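Local coordinates for glutathione S-transferase family protein (Populus trichocarpa, PDB 5F06), which acts as a Phi-class glutathione transferase, binding glutathione and probably conjugating it to electrophilic compounds such as organic halides during detoxification, at the interface of chains A and B. Numbering follows the deposited sequence. Chains: chain A/B, Glutathione S-transferase family protein.

The interface of chains A and B. Residues chain A 61, 63, 72, 76; chain B 90-91, 94-95, 97-98.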
# COMPACT_ATOMS: atom_id res chain seq x y z
N LEU A 61 9.42 18.79 -9.17
CA LEU A 61 8.88 17.70 -8.37
C LEU A 61 9.54 16.37 -8.73
O LEU A 61 9.73 16.07 -9.90
CB LEU A 61 7.37 17.59 -8.57
CG LEU A 61 6.65 16.53 -7.74
CD1 LEU A 61 6.75 16.85 -6.25
CD2 LEU A 61 5.19 16.41 -8.16
N LEU A 63 9.19 12.17 -7.65
CA LEU A 63 8.42 11.13 -6.97
C LEU A 63 9.01 9.74 -7.17
O LEU A 63 9.71 9.48 -8.15
CB LEU A 63 6.97 11.11 -7.48
CG LEU A 63 6.18 12.42 -7.45
CD1 LEU A 63 4.80 12.18 -8.04
CD2 LEU A 63 6.07 12.97 -6.04
N TYR A 72 -0.80 10.19 -8.28
CA TYR A 72 -0.52 11.58 -8.62
C TYR A 72 -1.05 11.93 -10.00
O TYR A 72 -1.80 12.89 -10.18
CB TYR A 72 0.98 11.85 -8.55
CG TYR A 72 1.35 13.23 -8.99
CD1 TYR A 72 0.96 14.34 -8.25
CD2 TYR A 72 2.08 13.45 -10.15
CE1 TYR A 72 1.29 15.61 -8.64
CE2 TYR A 72 2.42 14.73 -10.55
CZ TYR A 72 2.02 15.81 -9.79
OH TYR A 72 2.35 17.09 -10.17
N LYS A 76 -4.07 14.47 -10.81
CA LYS A 76 -3.71 15.74 -11.41
C LYS A 76 -4.41 15.97 -12.75
O LYS A 76 -4.82 17.09 -13.06
CB LYS A 76 -2.19 15.83 -11.62
CG LYS A 76 -1.76 17.09 -12.36
CD LYS A 76 -0.27 17.33 -12.23
CE LYS A 76 0.15 18.55 -13.03
NZ LYS A 76 1.50 19.02 -12.61
N LEU B 90 -0.22 21.08 -4.16
CA LEU B 90 -0.25 19.85 -4.95
C LEU B 90 1.09 19.10 -4.91
O LEU B 90 1.12 17.88 -5.07
CB LEU B 90 -0.63 20.16 -6.40
CG LEU B 90 -0.75 18.97 -7.37
CD1 LEU B 90 -1.62 17.87 -6.79
CD2 LEU B 90 -1.31 19.44 -8.70
N LYS B 91 2.18 19.83 -4.69
CA LYS B 91 3.50 19.21 -4.59
C LYS B 91 3.69 18.54 -3.23
O LYS B 91 4.21 17.42 -3.15
CB LYS B 91 4.59 20.25 -4.85
CG LYS B 91 4.70 20.66 -6.31
CD LYS B 91 5.85 21.63 -6.55
CE LYS B 91 6.05 21.88 -8.03
NZ LYS B 91 7.18 22.81 -8.30
N ALA B 94 1.66 15.47 -3.33
CA ALA B 94 2.35 14.39 -4.04
C ALA B 94 3.38 13.72 -3.14
O ALA B 94 3.51 12.49 -3.13
CB ALA B 94 3.01 14.92 -5.29
N SER B 95 4.10 14.52 -2.36
CA SER B 95 5.11 13.99 -1.46
C SER B 95 4.48 13.08 -0.40
O SER B 95 5.04 12.05 -0.04
CB SER B 95 5.88 15.13 -0.79
OG SER B 95 6.95 14.62 0.00
N LYS B 97 1.83 11.28 -0.82
CA LYS B 97 1.50 10.03 -1.51
C LYS B 97 2.71 9.10 -1.59
O LYS B 97 2.60 7.89 -1.39
CB LYS B 97 0.98 10.30 -2.93
CG LYS B 97 -0.35 11.04 -2.99
CD LYS B 97 -0.78 11.25 -4.44
CE LYS B 97 -2.18 11.81 -4.54
NZ LYS B 97 -3.20 10.83 -4.08
N VAL B 98 3.88 9.67 -1.89
CA VAL B 98 5.11 8.89 -1.96
C VAL B 98 5.35 8.14 -0.65
O VAL B 98 5.61 6.94 -0.65
CB VAL B 98 6.33 9.80 -2.26
CG1 VAL B 98 7.64 9.03 -2.09
CG2 VAL B 98 6.22 10.36 -3.66
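This apolar patch is part of the two-fold homodimer interface, probably the dimer typical of cytosolic glutathione transferases; with its symmetry twin it joins the N-terminal domain of one subunit to the helical domain of the other. B:Ala94 lies at its centre, its methyl meeting three chain A side chains. With CG anti to the backbone N (chi1 175°), A:Tyr72 points its ring at chain B, and B:Ala94 CB approaches obliquely from beyond CD1 and CE1, off the ring plane and outside the ring outline, 3.6 Å from A:Tyr72 CD1. B:Leu90, less well ordered, crosses the tyrosine at about a right angle and brings CD1 to within 4.1 Å of A:Tyr72 CE1. At the far end of the ring, A:Lys76 NZ donates a 3.2 Å hydrogen bond to the phenol oxygen A:Tyr72 OH, which probably helps to steady the ring from within its own chain. An alanine in place of A:Tyr72 would probably loosen the packing around B:Ala94 and B:Leu90 and leave A:Lys76 without this acceptor. A:Leu63 crosses B:Val98 obliquely, A:Leu63 CD2 lying 3.5 Å from B:Val98 CG2 and 3.7 Å from B:Ala94 CB. From A:Leu61, CD2 reaches B:Ala94 CB at 3.9 Å. No hydrogen bond or salt bridge crosses this patch, which is held by apolar contacts. Chain A contributes strand 61-64 and helix 66-76, which pack against the N-terminal turns of the long helix 90-119 of chain B.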